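Local coordinates for uncharacterized protein Cgl0159 (PDB 3FOK) that is of unknown function but adopts a TIM-barrel fold of the Cgl0159-like family, a scaffold that in many relatives carries an enzyme active site, at residues M185-N190 against V194-T199; Q204-A209 against M221-V226. All coordinates share one frame; numbering follows the deposited sequence.

Interaction 1: M185-N190 against V194-T199; sequences MSNWVN and VNDLST
S186 and N195 face each other as a non-hydrogen-bonded pair of an antiparallel beta hairpin, their side chains on the same face of the sheet. S186 OG donates to N195 OD1 at 2.7 Å, tilted 18° from the amide plane. In both residues the first torsion (-61° and -58°) sets the polar group anti to the carbonyl carbon and beside the backbone N, which brings hydroxyl and amide oxygen together.

The next pair, N187 with V194, is hydrogen-bonded: N187 N reaches V194 O at 3.1 Å, and V194 N returns to N187 O at 3.0 Å. Beyond the serine, D196 N meets M185 O at 2.8 Å in an almost straight bond. Waters extend the pairing. One takes the N-H of M185 and donates to D196 O; another donates to both N187 OD1 and V194 O, tying the asparagine side chain to a carbonyl already used by N187 N. On this exposed face V189 and V194 cross at about a right angle, with V189 CG2 touching V194 CG2.

After the hairpin the chain turns, held by D196 OD1. It accepts S198 N at 2.9 Å, closing an Asx turn, and S198 OG at 2.8 Å from above the carboxylate plane. S198 is the N-cap of helix 199-210, so the returning strand passes almost directly into that helix. M185, present as selenomethionine, leads its side chain away from the hairpin partner onto A201, Q204 and S205 of the same helix. Strand 144-151 lies along the other edge of strand 179-189: S186 shares backbone hydrogen bonds with I151, and R150 packs against both S186 and N195.

Interaction 2: Q204-A209 against M221-V226; sequences QSVAIA and MKLPVV
Helix 204-209 runs nearly antiparallel to strand 221-224, at 168° between their directions and 10.5 Å between the axes at closest approach, and the space between them is bridged by side chains alone.

V206 supplies most of the helix side, one methyl for each of two strand residues. With CG1 anti to the backbone N (chi1 175°), CG1 is directed at M221, 4.1 Å from its selenium atom SE, and CG2, anti to the carbonyl carbon, at L223. There V206 CG2 is 3.7 Å from L223 CD2 and 4.0 Å from L223 CD1, so the valine methyl rests against the forked end of the leucine, the two side chains crossing at about a right angle. M221, a selenomethionine, is bent at chi2 and chi3. The bend presents SE to V206 and carries CE on to the next turn of the helix, 4.1 Å from A209 CB.

P183 of strand 179-189 touches A209 and L223, and T240 of strand 240-243 lies against M221 and L223, so neighbouring strands complete the apolar layer. On the inner side of the same strand, K222 makes a salt bridge with E182. Q204, A207 and I208, on another side of the helix, pack against G55 and P52 of a second subunit.

Strand 179-189, helix 199-210 and the parallel strand 219-224 form a beta-alpha-beta crossover, the repeating unit of a TIM barrel. The chemistry is dispersion and the burial of apolar surface, without polar groups that would dictate an exact angle; the fit between helix and barrel wall therefore rests on side-chain shape, with the charged K222 directed to the opposite face of the strand.

Interaction 1 lies nearer the surface, its centre about 20 Å from that of the chain, whereas interaction 2 is fully buried, its centre about 14 Å from the same point. The first is held by backbone and side-chain hydrogen bonds with two bridging waters; the second is purely apolar. They follow in series: strand 192-195 leads into helix 199-210, and strands 179-189 and 219-224 are neighbours in the barrel sheet. With centres about 13 Å apart, the two contacts also touch, the M185 side chain lying against S205. The start of helix 199-210, at T199, also packs against V226, just past the end of strand 219-224.

Interaction 1: M185-N190 against V194-T199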
loop_
_atom_site.group_PDB
_atom_site.type_symbol
_atom_site.label_atom_id
_atom_site.label_comp_id
_atom_site.label_asym_id
_atom_site.label_seq_id
_atom_site.Cartn_x
_atom_site.Cartn_y
_atom_site.Cartn_z
HETATM N N MSE A 185 8.460 -22.225 13.568
HETATM C CA MSE A 185 7.521 -22.758 12.601
HETATM C C MSE A 185 6.322 -22.824 13.535
HETATM O O MSE A 185 6.457 -23.289 14.667
HETATM C CB MSE A 185 7.916 -24.164 12.143
HETATM C CG MSE A 185 9.191 -24.230 11.304
HETATM SE SE MSE A 185 9.102 -23.313 9.598
HETATM C CE MSE A 185 9.597 -21.577 10.203
ATOM N N SER A 186 5.169 -22.330 13.100
ATOM C CA SER A 186 3.993 -22.349 13.961
ATOM C C SER A 186 2.778 -22.926 13.256
ATOM O O SER A 186 2.663 -22.844 12.035
ATOM C CB SER A 186 3.677 -20.934 14.451
ATOM O OG SER A 186 4.753 -20.397 15.199
ATOM N N ASN A 187 1.872 -23.511 14.030
ATOM C CA ASN A 187 0.661 -24.090 13.468
ATOM C C ASN A 187 -0.547 -23.731 14.308
ATOM O O ASN A 187 -0.425 -23.424 15.496
ATOM C CB ASN A 187 0.753 -25.618 13.406
ATOM C CG ASN A 187 1.974 -26.105 12.659
ATOM O OD1 ASN A 187 3.041 -26.289 13.242
ATOM N ND2 ASN A 187 1.823 -26.314 11.359
ATOM N N TRP A 188 -1.714 -23.761 13.681
ATOM C CA TRP A 188 -2.948 -23.493 14.391
ATOM C C TRP A 188 -3.410 -24.850 14.899
ATOM O O TRP A 188 -3.594 -25.783 14.110
ATOM C CB TRP A 188 -4.011 -22.908 13.459
ATOM C CG TRP A 188 -3.847 -21.449 13.181
ATOM C CD1 TRP A 188 -3.387 -20.880 12.033
ATOM C CD2 TRP A 188 -4.142 -20.371 14.075
ATOM N NE1 TRP A 188 -3.380 -19.511 12.152
ATOM C CE2 TRP A 188 -3.841 -19.172 13.397
ATOM C CE3 TRP A 188 -4.639 -20.302 15.382
ATOM C CZ2 TRP A 188 -4.012 -17.913 13.981
ATOM C CZ3 TRP A 188 -4.812 -19.048 15.968
ATOM C CH2 TRP A 188 -4.501 -17.870 15.263
ATOM N N VAL A 189 -3.566 -24.966 16.213
ATOM C CA VAL A 189 -4.009 -26.215 16.822
ATOM C C VAL A 189 -5.096 -25.910 17.839
ATOM O O VAL A 189 -4.828 -25.312 18.885
ATOM C CB VAL A 189 -2.842 -26.933 17.533
ATOM C CG1 VAL A 189 -3.335 -28.234 18.159
ATOM C CG2 VAL A 189 -1.723 -27.215 16.542
ATOM N N ASN A 190 -6.323 -26.317 17.526
ATOM C CA ASN A 190 -7.459 -26.072 18.408
ATOM C C ASN A 190 -7.680 -24.577 18.598
ATOM O O ASN A 190 -7.939 -24.114 19.712
ATOM C CB ASN A 190 -7.239 -26.725 19.776
ATOM C CG ASN A 190 -6.892 -28.199 19.672
ATOM O OD1 ASN A 190 -7.520 -28.949 18.918
ATOM N ND2 ASN A 190 -5.891 -28.626 20.439
ATOM N N VAL A 194 0.608 -22.715 18.193
ATOM C CA VAL A 194 1.609 -23.472 18.935
ATOM C C VAL A 194 2.876 -23.572 18.099
ATOM O O VAL A 194 2.837 -23.970 16.937
ATOM C CB VAL A 194 1.121 -24.908 19.288
ATOM C CG1 VAL A 194 -0.143 -24.839 20.124
ATOM C CG2 VAL A 194 0.879 -25.710 18.020
ATOM N N ASN A 195 4.003 -23.191 18.687
ATOM C CA ASN A 195 5.271 -23.262 17.971
ATOM C C ASN A 195 5.733 -24.709 17.934
ATOM O O ASN A 195 5.621 -25.427 18.925
ATOM C CB ASN A 195 6.334 -22.400 18.656
ATOM C CG ASN A 195 5.919 -20.945 18.779
ATOM O OD1 ASN A 195 5.243 -20.400 17.901
ATOM N ND2 ASN A 195 6.335 -20.301 19.861
ATOM N N ASP A 196 6.231 -25.141 16.779
ATOM C CA ASP A 196 6.710 -26.509 16.617
ATOM C C ASP A 196 8.156 -26.564 17.100
ATOM O O ASP A 196 9.059 -26.080 16.416
ATOM C CB ASP A 196 6.648 -26.920 15.148
ATOM C CG ASP A 196 6.981 -28.379 14.937
ATOM O OD1 ASP A 196 7.770 -28.933 15.729
ATOM O OD2 ASP A 196 6.466 -28.973 13.969
ATOM N N LEU A 197 8.377 -27.157 18.268
ATOM C CA LEU A 197 9.722 -27.234 18.820
ATOM C C LEU A 197 10.516 -28.480 18.439
ATOM O O LEU A 197 11.527 -28.783 19.060
ATOM C CB LEU A 197 9.669 -27.103 20.342
ATOM C CG LEU A 197 9.141 -25.757 20.846
ATOM C CD1 LEU A 197 9.155 -25.731 22.369
ATOM C CD2 LEU A 197 9.999 -24.631 20.288
ATOM N N SER A 198 10.073 -29.204 17.420
ATOM C CA SER A 198 10.808 -30.394 16.995
ATOM C C SER A 198 12.088 -29.921 16.314
ATOM O O SER A 198 12.108 -28.859 15.691
ATOM C CB SER A 198 9.977 -31.236 16.020
ATOM O OG SER A 198 9.822 -30.577 14.775
ATOM N N THR A 199 13.145 -30.713 16.434
ATOM C CA THR A 199 14.434 -30.375 15.852
ATOM C C THR A 199 14.369 -29.917 14.395
ATOM O O THR A 199 14.931 -28.876 14.044
ATOM C CB THR A 199 15.405 -31.566 15.944
ATOM O OG1 THR A 199 15.462 -32.027 17.298
ATOM C CG2 THR A 199 16.806 -31.151 15.501
HETATM O O HOH W 1 10.309 -23.900 15.314
HETATM O O HOH W 2 3.133 -26.462 15.946
#

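Interaction 2: Q204-A209 against M221-V226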
loop_
_atom_site.group_PDB
_atom_site.type_symbol
_atom_site.label_atom_id
_atom_site.label_comp_id
_atom_site.label_asym_id
_atom_site.label_seq_id
_atom_site.Cartn_x
_atom_site.Cartn_y
_atom_site.Cartn_z
ATOM N N GLN A 204 14.374 -25.789 9.934
ATOM C CA GLN A 204 13.723 -25.215 8.764
ATOM C C GLN A 204 13.465 -23.719 8.951
ATOM O O GLN A 204 13.574 -22.941 8.005
ATOM C CB GLN A 204 12.399 -25.927 8.483
ATOM C CG GLN A 204 11.798 -25.568 7.134
ATOM C CD GLN A 204 10.433 -26.188 6.911
ATOM O OE1 GLN A 204 9.865 -26.084 5.821
ATOM N NE2 GLN A 204 9.895 -26.836 7.942
ATOM N N SER A 205 13.118 -23.319 10.171
ATOM C CA SER A 205 12.840 -21.916 10.450
ATOM C C SER A 205 14.104 -21.076 10.338
ATOM O O SER A 205 14.056 -19.924 9.906
ATOM C CB SER A 205 12.220 -21.748 11.848
ATOM O OG SER A 205 13.151 -22.011 12.876
ATOM N N VAL A 206 15.235 -21.652 10.726
ATOM C CA VAL A 206 16.500 -20.935 10.655
ATOM C C VAL A 206 16.913 -20.713 9.206
ATOM O O VAL A 206 17.356 -19.622 8.839
ATOM C CB VAL A 206 17.614 -21.704 11.384
ATOM C CG1 VAL A 206 18.938 -21.007 11.191
ATOM C CG2 VAL A 206 17.293 -21.797 12.867
ATOM N N ALA A 207 16.763 -21.746 8.381
ATOM C CA ALA A 207 17.124 -21.646 6.968
ATOM C C ALA A 207 16.310 -20.551 6.283
ATOM O O ALA A 207 16.800 -19.865 5.388
ATOM C CB ALA A 207 16.899 -22.977 6.271
ATOM N N ILE A 208 15.066 -20.384 6.719
ATOM C CA ILE A 208 14.189 -19.372 6.153
ATOM C C ILE A 208 14.549 -17.981 6.661
ATOM O O ILE A 208 14.747 -17.058 5.872
ATOM C CB ILE A 208 12.704 -19.675 6.482
ATOM C CG1 ILE A 208 12.262 -20.948 5.751
ATOM C CG2 ILE A 208 11.826 -18.492 6.081
ATOM C CD1 ILE A 208 10.900 -21.448 6.151
ATOM N N ALA A 209 14.644 -17.834 7.979
ATOM C CA ALA A 209 14.971 -16.542 8.574
ATOM C C ALA A 209 16.313 -16.001 8.080
ATOM O O ALA A 209 16.434 -14.824 7.752
ATOM C CB ALA A 209 14.983 -16.656 10.097
HETATM N N MSE A 221 20.669 -14.957 15.542
HETATM C CA MSE A 221 19.546 -15.859 15.726
HETATM C C MSE A 221 19.263 -15.973 17.216
HETATM O O MSE A 221 20.179 -15.984 18.038
HETATM C CB MSE A 221 19.868 -17.252 15.170
HETATM C CG MSE A 221 20.017 -17.331 13.661
HETATM SE SE MSE A 221 18.330 -17.264 12.712
HETATM C CE MSE A 221 18.462 -15.504 11.952
ATOM N N LYS A 222 17.985 -16.037 17.554
ATOM C CA LYS A 222 17.548 -16.194 18.934
ATOM C C LYS A 222 16.746 -17.484 18.829
ATOM O O LYS A 222 15.616 -17.483 18.347
ATOM C CB LYS A 222 16.661 -15.018 19.341
ATOM C CG LYS A 222 16.235 -14.998 20.800
ATOM C CD LYS A 222 15.324 -13.803 21.051
ATOM C CE LYS A 222 14.697 -13.839 22.430
ATOM N NZ LYS A 222 13.644 -12.793 22.557
ATOM N N LEU A 223 17.350 -18.590 19.251
ATOM C CA LEU A 223 16.707 -19.893 19.145
ATOM C C LEU A 223 16.330 -20.547 20.464
ATOM O O LEU A 223 16.871 -20.213 21.519
ATOM C CB LEU A 223 17.619 -20.850 18.375
ATOM C CG LEU A 223 18.186 -20.373 17.036
ATOM C CD1 LEU A 223 19.090 -21.448 16.466
ATOM C CD2 LEU A 223 17.058 -20.055 16.072
ATOM N N PRO A 224 15.380 -21.497 20.413
ATOM C CA PRO A 224 14.928 -22.214 21.606
ATOM C C PRO A 224 15.809 -23.445 21.806
ATOM O O PRO A 224 16.221 -24.076 20.827
ATOM C CB PRO A 224 13.499 -22.590 21.245
ATOM C CG PRO A 224 13.631 -22.924 19.796
ATOM C CD PRO A 224 14.498 -21.791 19.267
ATOM N N VAL A 225 16.116 -23.777 23.056
ATOM C CA VAL A 225 16.933 -24.953 23.328
ATOM C C VAL A 225 16.032 -26.151 23.094
ATOM O O VAL A 225 15.092 -26.396 23.846
ATOM C CB VAL A 225 17.451 -24.960 24.772
ATOM C CG1 VAL A 225 18.306 -26.193 25.012
ATOM C CG2 VAL A 225 18.255 -23.696 25.031
ATOM N N VAL A 226 16.330 -26.896 22.037
ATOM C CA VAL A 226 15.524 -28.041 21.649
ATOM C C VAL A 226 16.305 -29.351 21.588
ATOM O O VAL A 226 17.519 -29.380 21.781
ATOM C CB VAL A 226 14.867 -27.743 20.276
ATOM C CG1 VAL A 226 14.207 -28.979 19.702
ATOM C CG2 VAL A 226 13.846 -26.637 20.442
#